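PDB 6SYY: periplasmic cell division protein (SufI) from Aquifex aeolicus, which is a multicopper oxidase (McoA) that binds copper ions and probably couples substrate oxidation to the reduction of dioxygen. Local coordinates for residues F55-G60 against I95-G100; H120-P125 against F147-R152; G154-H159 against I178-E183. One frame throughout, in Å; residues are numbered along the deposited sequence.

How the contacts relate
Contacts 1 and 3 lie in one sheet, whose strands run in the order 54-56, 94-98, 176-181, 154-160; 94-98 and 176-181 are joined by a probable hydrogen bond of 2.8 Å between Ile-95 O and Ile-179 N. Contact 2 lies against this sheet, its centre about 12 Å from that of contact 1 and about 10 Å from that of contact 3. There Phe-122 CZ packs 3.5 Å from Leu-97 CD1 and 3.6 Å from Ile-178 CD1. The copper site unites contacts 2 and 3, since His-120 and His-159 bind the same copper. Contact 1 is remote from it, the side chain of Ile-95 being about 14 Å from a bound copper.

Contact 1: residues F55-G60 against I95-G100; sequences FLFPDG and IFLRKG
Phe-57 turns its side chain toward the strand that carries Ile-95 and Leu-97 and packs across both. Its CB lies 3.3 Å from the backbone oxygen Phe-96 O and 3.5 Å from Leu-97 CD2, the methyl group that lines the near end of the side chain. One atom further out, CG touches both branches, 4.0 Å from Leu-97 CD2 and 4.1 Å from Ile-95 CG2. Its first torsion, chi1 -144°, is well short of fully anti to the backbone N and sets CG within reach of the two. Beyond it, CD1 meets Ile-95 CG2 at 3.6 Å and also lies in the plane of the Phe-55 ring, at its edge. The rest of the ring leaves the contact and stacks on Phe-103. Phe-57 thus runs alongside both aliphatic side chains, pointing the same way as each.

Behind this packing is a short parallel pairing, Phe-55 with Ile-95 and Leu-56 with Phe-96, in which 54-56 is the outermost strand of a five-stranded sheet. Two bonds document it: Phe-96 N donates to Phe-55 O at 2.8 Å, nearly straight at 174°, and Phe-57 N donates to Phe-96 O at 3.1 Å, more bent at 150°. Phe-96 therefore bonds to the residues on both sides of Leu-56, the usual parallel pattern. The sheet belongs to the first cupredoxin domain, a beta sandwich as in other multicopper oxidases. Phe-55 and Ile-95 project from one face, and Phe-55 and Phe-57 both touch Val-63 of strand 63-72, in the other sheet. On the opposite face, the Leu-56 side chain crosses that of Phe-96 obliquely, CD2 lying 3.9 Å from Phe-96 CB, while the Phe-96 ring extends to Ile-179 and Glu-181.

Contact 2: residues H120-P125 against F147-R152; sequences HGFRAP and FTIIDR. With CU (copper (II) ion), chain E.
Asp-151 and Arg-123 carry the polar part of this buried contact. Arg-123 N donates to Asp-151 OD2 at 2.8 Å, with 163° at the hydrogen, and OD2 accepts on its syn lone pair. A water satisfies three groups: it donates to Asp-151 OD2 and to Arg-123 O, and accepts from Ile-150 N at 2.7 Å. The salt bridge is long, with Arg-123 NE 3.8 Å from Asp-151 OD1; both atoms are instead hydrogen-bonded to the amide group of Gln-459. An alanine in place of Asp-151 would probably leave Arg-123 N without its acceptor, take one of the water's two acceptors, and deprive the arginine of its nearby countercharge.

The segment 120-125 runs out of the metal site: His-120 ND1 binds copper at 2.0 Å, in the trinuclear cluster that defines multicopper oxidases, and His-120 NE2 is held by Asp-479.

The apolar part centres on Phe-147, whose CG sits between the backbone N and the carbonyl carbon (chi1 65°), beside Pro-125 CD, which packs on Phe-147 CB at 3.7 Å. Ala-124 CB makes a CH-pi contact over one face of the ring, 4.0 Å from the centroid and 22° off the normal. The side chains of Phe-122 and Phe-147 cross at about a right angle, and the rings meet at their edges, Phe-122 CD2 3.9 Å from Phe-147 CZ. Ile-149 CD1 touches Phe-122 CE2.

Contact 3: residues G154-H159 against I178-E183; sequences GTYFYH and IIIEDE. With CU (copper (II) ion), chain E.
Tyr-156 and Ile-178 face each other as a hydrogen-bonded antiparallel pair. Tyr-156 N donates to Ile-178 O at 2.6 Å and 172°. The return bond, Ile-178 N to Tyr-156 O at 2.9 Å, is straight at the hydrogen, but its donor sits well above the carbonyl plane, 66° out of it. Gly-154 and Ile-180 exchange a second such pair of bonds, and Thr-155 and Ile-179 form the non-hydrogen-bonded pair between them. Phe-157 N, buried here, has no partner in the model.

These strands are neighbours in the five-stranded sheet of the first cupredoxin domain, and 154-160 leads into the copper cluster. His-159 NE2 ligates copper at 1.8 Å, and the histidine ring lies with CD2 3.4 Å above the plane of Phe-157, over its centre.

Apolar contacts line the face bearing Tyr-156, Ile-178 and Ile-180. Ile-180 CD1 rests over one face of the Tyr-156 ring in a CH-pi contact, 4.0 Å from the centroid, while the phenol OH is hydrogen-bonded to Arg-152 O. Ile-178 CB packs on Tyr-156 CB at 3.7 Å, and its CG1, anti to the carbonyl carbon at chi1 -63°, touches Tyr-158 CD2 at the ring edge, 3.5 Å away. The far end of Tyr-158 is fixed by a hydrogen bond of OH with Pro-93 O.

Contact 1: residues F55-G60 against I95-G100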
loop_
_atom_site.group_PDB
_atom_site.type_symbol
_atom_site.label_atom_id
_atom_site.label_comp_id
_atom_site.label_asym_id
_atom_site.label_seq_id
_atom_site.Cartn_x
_atom_site.Cartn_y
_atom_site.Cartn_z
ATOM N N PHE A 55 -2.831 -0.657 -17.665
ATOM C CA PHE A 55 -2.670 -1.888 -18.425
ATOM C C PHE A 55 -3.772 -2.847 -18.017
ATOM O O PHE A 55 -3.902 -3.182 -16.836
ATOM C CB PHE A 55 -1.291 -2.509 -18.193
ATOM C CG PHE A 55 -1.083 -3.796 -18.924
ATOM C CD1 PHE A 55 -0.961 -3.810 -20.300
ATOM C CD2 PHE A 55 -1.013 -4.995 -18.237
ATOM C CE1 PHE A 55 -0.773 -4.994 -20.981
ATOM C CE2 PHE A 55 -0.825 -6.182 -18.910
ATOM C CZ PHE A 55 -0.705 -6.182 -20.283
ATOM N N LEU A 56 -4.570 -3.271 -18.988
ATOM C CA LEU A 56 -5.625 -4.248 -18.751
ATOM C C LEU A 56 -4.989 -5.632 -18.771
ATOM O O LEU A 56 -4.723 -6.196 -19.835
ATOM C CB LEU A 56 -6.719 -4.106 -19.800
ATOM C CG LEU A 56 -7.179 -2.662 -20.010
ATOM C CD1 LEU A 56 -8.218 -2.580 -21.107
ATOM C CD2 LEU A 56 -7.722 -2.077 -18.719
ATOM N N PHE A 57 -4.723 -6.174 -17.592
ATOM C CA PHE A 57 -4.046 -7.459 -17.489
ATOM C C PHE A 57 -4.946 -8.557 -18.044
ATOM O O PHE A 57 -6.041 -8.774 -17.508
ATOM C CB PHE A 57 -3.684 -7.734 -16.038
ATOM C CG PHE A 57 -2.378 -8.446 -15.858
ATOM C CD1 PHE A 57 -1.221 -7.735 -15.580
ATOM C CD2 PHE A 57 -2.305 -9.828 -15.952
ATOM C CE1 PHE A 57 -0.009 -8.391 -15.405
ATOM C CE2 PHE A 57 -1.097 -10.490 -15.782
ATOM C CZ PHE A 57 0.050 -9.770 -15.504
ATOM N N PRO A 58 -4.541 -9.259 -19.099
ATOM C CA PRO A 58 -5.428 -10.247 -19.715
ATOM C C PRO A 58 -5.656 -11.447 -18.810
ATOM O O PRO A 58 -4.880 -11.737 -17.897
ATOM C CB PRO A 58 -4.674 -10.650 -20.987
ATOM C CG PRO A 58 -3.242 -10.445 -20.637
ATOM C CD PRO A 58 -3.221 -9.222 -19.751
ATOM N N ASP A 59 -6.741 -12.163 -19.097
ATOM C CA ASP A 59 -7.175 -13.298 -18.288
ATOM C C ASP A 59 -6.467 -14.564 -18.774
ATOM O O ASP A 59 -6.721 -15.045 -19.883
ATOM C CB ASP A 59 -8.696 -13.440 -18.358
ATOM C CG ASP A 59 -9.219 -14.579 -17.508
ATOM O OD1 ASP A 59 -8.434 -15.153 -16.728
ATOM O OD2 ASP A 59 -10.419 -14.904 -17.626
ATOM N N GLY A 60 -5.579 -15.101 -17.942
ATOM C CA GLY A 60 -4.913 -16.345 -18.268
ATOM C C GLY A 60 -3.917 -16.275 -19.401
ATOM O O GLY A 60 -3.579 -17.312 -19.977
ATOM N N ILE A 95 -2.095 -1.430 -13.032
ATOM C CA ILE A 95 -2.554 -2.716 -13.536
ATOM C C ILE A 95 -4.017 -2.883 -13.164
ATOM O O ILE A 95 -4.392 -2.728 -11.998
ATOM C CB ILE A 95 -1.709 -3.866 -12.966
ATOM C CG1 ILE A 95 -0.264 -3.764 -13.459
ATOM C CG2 ILE A 95 -2.323 -5.205 -13.341
ATOM C CD1 ILE A 95 0.657 -4.830 -12.885
ATOM N N PHE A 96 -4.846 -3.199 -14.150
ATOM C CA PHE A 96 -6.255 -3.457 -13.909
ATOM C C PHE A 96 -6.519 -4.955 -13.942
ATOM O O PHE A 96 -6.002 -5.670 -14.804
ATOM C CB PHE A 96 -7.133 -2.737 -14.937
ATOM C CG PHE A 96 -7.473 -1.322 -14.555
ATOM C CD1 PHE A 96 -6.591 -0.286 -14.820
ATOM C CD2 PHE A 96 -8.676 -1.029 -13.929
ATOM C CE1 PHE A 96 -6.898 1.017 -14.465
ATOM C CE2 PHE A 96 -8.989 0.271 -13.574
ATOM C CZ PHE A 96 -8.098 1.296 -13.838
ATOM N N LEU A 97 -7.316 -5.423 -12.982
ATOM C CA LEU A 97 -7.722 -6.816 -12.900
ATOM C C LEU A 97 -9.222 -6.888 -12.670
ATOM O O LEU A 97 -9.822 -5.984 -12.082
ATOM C CB LEU A 97 -7.006 -7.556 -11.765
ATOM C CG LEU A 97 -5.502 -7.769 -11.891
ATOM C CD1 LEU A 97 -4.956 -8.335 -10.595
ATOM C CD2 LEU A 97 -5.209 -8.707 -13.046
ATOM N N ARG A 98 -9.823 -7.974 -13.137
ATOM C CA ARG A 98 -11.218 -8.273 -12.860
ATOM C C ARG A 98 -11.274 -9.448 -11.896
ATOM O O ARG A 98 -10.551 -10.434 -12.076
ATOM C CB ARG A 98 -11.981 -8.596 -14.143
ATOM C CG ARG A 98 -13.461 -8.774 -13.928
ATOM C CD ARG A 98 -14.115 -7.432 -13.711
ATOM N NE ARG A 98 -15.479 -7.559 -13.215
ATOM C CZ ARG A 98 -16.324 -6.540 -13.119
ATOM N NH1 ARG A 98 -15.941 -5.326 -13.494
ATOM N NH2 ARG A 98 -17.551 -6.734 -12.654
ATOM N N LYS A 99 -12.113 -9.340 -10.869
ATOM C CA LYS A 99 -12.207 -10.416 -9.894
ATOM C C LYS A 99 -12.701 -11.683 -10.572
ATOM O O LYS A 99 -13.685 -11.662 -11.316
ATOM C CB LYS A 99 -13.140 -10.033 -8.747
ATOM C CG LYS A 99 -13.199 -11.070 -7.642
ATOM C CD LYS A 99 -14.196 -10.671 -6.574
ATOM C CE LYS A 99 -14.273 -11.724 -5.483
ATOM N NZ LYS A 99 -15.292 -11.374 -4.456
ATOM N N GLY A 100 -12.004 -12.786 -10.320
ATOM C CA GLY A 100 -12.331 -14.057 -10.917
ATOM C C GLY A 100 -11.463 -14.442 -12.094
ATOM O O GLY A 100 -11.512 -15.602 -12.521
#

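Contact 2: residues H120-P125 against F147-R152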
loop_
_atom_site.group_PDB
_atom_site.type_symbol
_atom_site.label_atom_id
_atom_site.label_comp_id
_atom_site.label_asym_id
_atom_site.label_seq_id
_atom_site.Cartn_x
_atom_site.Cartn_y
_atom_site.Cartn_z
ATOM N N HIS A 120 1.045 -7.052 -3.200
ATOM C CA HIS A 120 0.649 -6.665 -1.850
ATOM C C HIS A 120 -0.867 -6.600 -1.735
ATOM O O HIS A 120 -1.530 -5.861 -2.470
ATOM C CB HIS A 120 1.289 -5.317 -1.499
ATOM C CG HIS A 120 1.021 -4.844 -0.100
ATOM N ND1 HIS A 120 1.992 -4.247 0.675
ATOM C CD2 HIS A 120 -0.109 -4.842 0.649
ATOM C CE1 HIS A 120 1.478 -3.913 1.846
ATOM N NE2 HIS A 120 0.204 -4.262 1.856
ATOM N N GLY A 121 -1.411 -7.378 -0.801
ATOM C CA GLY A 121 -2.836 -7.439 -0.567
ATOM C C GLY A 121 -3.534 -8.622 -1.202
ATOM O O GLY A 121 -4.699 -8.878 -0.874
ATOM N N PHE A 122 -2.860 -9.354 -2.087
ATOM C CA PHE A 122 -3.490 -10.479 -2.768
ATOM C C PHE A 122 -3.642 -11.678 -1.838
ATOM O O PHE A 122 -2.767 -11.972 -1.018
ATOM C CB PHE A 122 -2.672 -10.898 -3.995
ATOM C CG PHE A 122 -2.892 -10.039 -5.210
ATOM C CD1 PHE A 122 -3.344 -8.734 -5.096
ATOM C CD2 PHE A 122 -2.651 -10.546 -6.476
ATOM C CE1 PHE A 122 -3.543 -7.949 -6.222
ATOM C CE2 PHE A 122 -2.848 -9.766 -7.605
ATOM C CZ PHE A 122 -3.295 -8.466 -7.477
ATOM N N ARG A 123 -4.769 -12.370 -1.970
ATOM C CA ARG A 123 -4.898 -13.744 -1.503
ATOM C C ARG A 123 -4.420 -14.643 -2.637
ATOM O O ARG A 123 -5.106 -14.789 -3.653
ATOM C CB ARG A 123 -6.339 -14.064 -1.118
ATOM C CG ARG A 123 -6.870 -13.252 0.035
ATOM C CD ARG A 123 -8.387 -13.331 0.106
ATOM N NE ARG A 123 -8.900 -12.555 1.227
ATOM C CZ ARG A 123 -9.309 -13.086 2.373
ATOM N NH1 ARG A 123 -9.279 -14.402 2.541
ATOM N NH2 ARG A 123 -9.754 -12.301 3.348
ATOM N N ALA A 124 -3.237 -15.223 -2.476
ATOM C CA ALA A 124 -2.605 -16.011 -3.521
ATOM C C ALA A 124 -1.922 -17.221 -2.905
ATOM O O ALA A 124 -1.562 -17.198 -1.720
ATOM C CB ALA A 124 -1.571 -15.179 -4.293
ATOM N N PRO A 125 -1.743 -18.296 -3.672
ATOM C CA PRO A 125 -0.804 -19.336 -3.242
ATOM C C PRO A 125 0.574 -18.713 -3.092
ATOM O O PRO A 125 0.987 -17.881 -3.901
ATOM C CB PRO A 125 -0.853 -20.366 -4.377
ATOM C CG PRO A 125 -2.121 -20.072 -5.117
ATOM C CD PRO A 125 -2.340 -18.596 -4.985
ATOM N N PHE A 147 -2.906 -18.254 -10.908
ATOM C CA PHE A 147 -3.875 -18.312 -9.826
ATOM C C PHE A 147 -5.037 -17.389 -10.160
ATOM O O PHE A 147 -4.954 -16.551 -11.060
ATOM C CB PHE A 147 -3.247 -17.959 -8.469
ATOM C CG PHE A 147 -2.759 -16.543 -8.365
ATOM C CD1 PHE A 147 -1.536 -16.176 -8.902
ATOM C CD2 PHE A 147 -3.513 -15.584 -7.704
ATOM C CE1 PHE A 147 -1.078 -14.876 -8.797
ATOM C CE2 PHE A 147 -3.063 -14.278 -7.596
ATOM C CZ PHE A 147 -1.843 -13.922 -8.146
ATOM N N THR A 148 -6.133 -17.573 -9.431
ATOM C CA THR A 148 -7.346 -16.799 -9.638
ATOM C C THR A 148 -7.370 -15.599 -8.697
ATOM O O THR A 148 -7.087 -15.731 -7.501
ATOM C CB THR A 148 -8.580 -17.674 -9.406
ATOM O OG1 THR A 148 -8.523 -18.822 -10.260
ATOM C CG2 THR A 148 -9.854 -16.895 -9.696
ATOM N N ILE A 149 -7.707 -14.433 -9.239
ATOM C CA ILE A 149 -7.908 -13.238 -8.424
ATOM C C ILE A 149 -9.206 -13.414 -7.639
ATOM O O ILE A 149 -10.288 -13.466 -8.227
ATOM C CB ILE A 149 -7.949 -11.972 -9.283
ATOM C CG1 ILE A 149 -6.654 -11.834 -10.090
ATOM C CG2 ILE A 149 -8.195 -10.751 -8.410
ATOM C CD1 ILE A 149 -5.402 -11.919 -9.242
ATOM N N ILE A 150 -9.103 -13.506 -6.312
ATOM C CA ILE A 150 -10.257 -13.734 -5.452
ATOM C C ILE A 150 -10.478 -12.591 -4.471
ATOM O O ILE A 150 -11.306 -12.706 -3.569
ATOM C CB ILE A 150 -10.141 -15.076 -4.701
ATOM C CG1 ILE A 150 -8.918 -15.068 -3.783
ATOM C CG2 ILE A 150 -10.060 -16.228 -5.690
ATOM C CD1 ILE A 150 -8.725 -16.354 -3.008
ATOM N N ASP A 151 -9.764 -11.485 -4.636
ATOM C CA ASP A 151 -9.890 -10.341 -3.749
ATOM C C ASP A 151 -11.021 -9.416 -4.193
ATOM O O ASP A 151 -11.439 -9.411 -5.354
ATOM C CB ASP A 151 -8.570 -9.576 -3.693
ATOM C CG ASP A 151 -7.540 -10.269 -2.827
ATOM O OD1 ASP A 151 -7.700 -10.248 -1.587
ATOM O OD2 ASP A 151 -6.591 -10.860 -3.386
ATOM N N ARG A 152 -11.518 -8.631 -3.242
ATOM C CA ARG A 152 -12.556 -7.653 -3.526
ATOM C C ARG A 152 -11.976 -6.476 -4.297
ATOM O O ARG A 152 -10.784 -6.170 -4.197
ATOM C CB ARG A 152 -13.185 -7.152 -2.228
ATOM C CG ARG A 152 -13.504 -8.257 -1.253
ATOM C CD ARG A 152 -13.900 -7.711 0.103
ATOM N NE ARG A 152 -15.174 -7.002 0.069
ATOM C CZ ARG A 152 -15.334 -5.739 0.449
ATOM N NH1 ARG A 152 -14.304 -5.035 0.895
ATOM N NH2 ARG A 152 -16.532 -5.179 0.394
HETATM CU CU CU E . 3.938 -4.091 0.456
HETATM O O HOH W 1 -6.573 -12.920 -5.423
#

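Contact 3: residues G154-H159 against I178-E183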
loop_
_atom_site.group_PDB
_atom_site.type_symbol
_atom_site.label_atom_id
_atom_site.label_comp_id
_atom_site.label_asym_id
_atom_site.label_seq_id
_atom_site.Cartn_x
_atom_site.Cartn_y
_atom_site.Cartn_z
ATOM N N GLY A 154 -10.786 -2.915 -5.373
ATOM C CA GLY A 154 -10.120 -1.920 -4.563
ATOM C C GLY A 154 -8.752 -1.599 -5.131
ATOM O O GLY A 154 -8.430 -1.950 -6.265
ATOM N N THR A 155 -7.957 -0.926 -4.304
ATOM C CA THR A 155 -6.636 -0.448 -4.688
ATOM C C THR A 155 -5.567 -1.331 -4.056
ATOM O O THR A 155 -5.457 -1.402 -2.827
ATOM C CB THR A 155 -6.440 1.005 -4.261
ATOM O OG1 THR A 155 -7.464 1.817 -4.849
ATOM C CG2 THR A 155 -5.074 1.503 -4.704
ATOM N N TYR A 156 -4.778 -1.985 -4.895
ATOM C CA TYR A 156 -3.710 -2.861 -4.447
ATOM C C TYR A 156 -2.379 -2.301 -4.947
ATOM O O TYR A 156 -2.314 -1.207 -5.505
ATOM C CB TYR A 156 -3.993 -4.300 -4.894
ATOM C CG TYR A 156 -5.275 -4.842 -4.277
ATOM C CD1 TYR A 156 -5.242 -5.634 -3.137
ATOM C CD2 TYR A 156 -6.521 -4.527 -4.819
ATOM C CE1 TYR A 156 -6.410 -6.116 -2.562
ATOM C CE2 TYR A 156 -7.695 -5.002 -4.251
ATOM C CZ TYR A 156 -7.632 -5.797 -3.123
ATOM O OH TYR A 156 -8.794 -6.276 -2.557
ATOM N N PHE A 157 -1.311 -3.060 -4.739
ATOM C CA PHE A 157 0.028 -2.489 -4.657
ATOM C C PHE A 157 1.017 -3.573 -5.063
ATOM O O PHE A 157 1.012 -4.657 -4.477
ATOM C CB PHE A 157 0.266 -2.002 -3.215
ATOM C CG PHE A 157 1.558 -1.254 -2.989
ATOM C CD1 PHE A 157 2.290 -0.727 -4.039
ATOM C CD2 PHE A 157 2.032 -1.078 -1.692
ATOM C CE1 PHE A 157 3.477 -0.039 -3.801
ATOM C CE2 PHE A 157 3.213 -0.397 -1.445
ATOM C CZ PHE A 157 3.938 0.124 -2.503
ATOM N N TYR A 158 1.841 -3.314 -6.075
ATOM C CA TYR A 158 2.902 -4.247 -6.435
ATOM C C TYR A 158 4.251 -3.564 -6.290
ATOM O O TYR A 158 4.425 -2.416 -6.713
ATOM C CB TYR A 158 2.721 -4.828 -7.846
ATOM C CG TYR A 158 2.822 -3.886 -9.027
ATOM C CD1 TYR A 158 4.004 -3.766 -9.741
ATOM C CD2 TYR A 158 1.716 -3.177 -9.475
ATOM C CE1 TYR A 158 4.091 -2.938 -10.855
ATOM C CE2 TYR A 158 1.793 -2.346 -10.580
ATOM C CZ TYR A 158 2.985 -2.231 -11.265
ATOM O OH TYR A 158 3.076 -1.405 -12.364
ATOM N N HIS A 159 5.189 -4.269 -5.670
ATOM C CA HIS A 159 6.494 -3.728 -5.328
ATOM C C HIS A 159 7.418 -4.896 -5.027
ATOM O O HIS A 159 6.947 -6.008 -4.760
ATOM C CB HIS A 159 6.402 -2.767 -4.125
ATOM C CG HIS A 159 5.993 -3.426 -2.842
ATOM N ND1 HIS A 159 6.851 -4.203 -2.094
ATOM C CD2 HIS A 159 4.820 -3.404 -2.165
ATOM C CE1 HIS A 159 6.223 -4.639 -1.015
ATOM N NE2 HIS A 159 4.988 -4.169 -1.035
ATOM N N ILE A 178 -2.344 -1.405 -8.366
ATOM C CA ILE A 178 -3.268 -2.357 -8.971
ATOM C C ILE A 178 -4.686 -1.922 -8.627
ATOM O O ILE A 178 -4.965 -1.543 -7.483
ATOM C CB ILE A 178 -3.000 -3.792 -8.470
ATOM C CG1 ILE A 178 -1.607 -4.260 -8.889
ATOM C CG2 ILE A 178 -4.074 -4.759 -8.964
ATOM C CD1 ILE A 178 -1.209 -5.589 -8.281
ATOM N N ILE A 179 -5.581 -1.967 -9.613
ATOM C CA ILE A 179 -7.003 -1.719 -9.390
ATOM C C ILE A 179 -7.768 -2.975 -9.780
ATOM O O ILE A 179 -7.799 -3.351 -10.960
ATOM C CB ILE A 179 -7.521 -0.509 -10.174
ATOM C CG1 ILE A 179 -6.961 0.789 -9.596
ATOM C CG2 ILE A 179 -9.038 -0.482 -10.131
ATOM C CD1 ILE A 179 -7.396 2.017 -10.366
ATOM N N ILE A 180 -8.398 -3.614 -8.796
ATOM C CA ILE A 180 -9.283 -4.746 -9.035
ATOM C C ILE A 180 -10.705 -4.227 -9.157
ATOM O O ILE A 180 -11.105 -3.293 -8.452
ATOM C CB ILE A 180 -9.162 -5.790 -7.909
ATOM C CG1 ILE A 180 -7.763 -6.399 -7.894
ATOM C CG2 ILE A 180 -10.197 -6.889 -8.078
ATOM C CD1 ILE A 180 -7.585 -7.463 -6.829
ATOM N N GLU A 181 -11.467 -4.822 -10.067
ATOM C CA GLU A 181 -12.859 -4.464 -10.275
ATOM C C GLU A 181 -13.740 -5.681 -10.037
ATOM O O GLU A 181 -13.387 -6.803 -10.419
ATOM C CB GLU A 181 -13.073 -3.915 -11.686
ATOM C CG GLU A 181 -12.332 -2.610 -11.941
ATOM C CD GLU A 181 -12.490 -2.117 -13.366
ATOM O OE1 GLU A 181 -12.215 -2.898 -14.303
ATOM O OE2 GLU A 181 -12.894 -0.948 -13.547
ATOM N N ASP A 182 -14.870 -5.454 -9.377
ATOM C CA ASP A 182 -15.909 -6.463 -9.229
ATOM C C ASP A 182 -17.247 -5.770 -9.461
ATOM O O ASP A 182 -17.302 -4.620 -9.905
ATOM C CB ASP A 182 -15.821 -7.170 -7.864
ATOM C CG ASP A 182 -16.024 -6.227 -6.671
ATOM O OD1 ASP A 182 -16.601 -5.131 -6.826
ATOM O OD2 ASP A 182 -15.583 -6.585 -5.555
ATOM N N GLU A 183 -18.334 -6.471 -9.137
ATOM C CA GLU A 183 -19.658 -5.914 -9.376
ATOM C C GLU A 183 -19.926 -4.687 -8.508
ATOM O O GLU A 183 -20.616 -3.760 -8.950
ATOM C CB GLU A 183 -20.716 -6.994 -9.145
ATOM C CG GLU A 183 -22.124 -6.600 -9.563
ATOM C CD GLU A 183 -23.109 -7.746 -9.431
ATOM O OE1 GLU A 183 -22.684 -8.851 -9.030
ATOM O OE2 GLU A 183 -24.305 -7.543 -9.728
HETATM CU CU CU E . 3.938 -4.091 0.456
#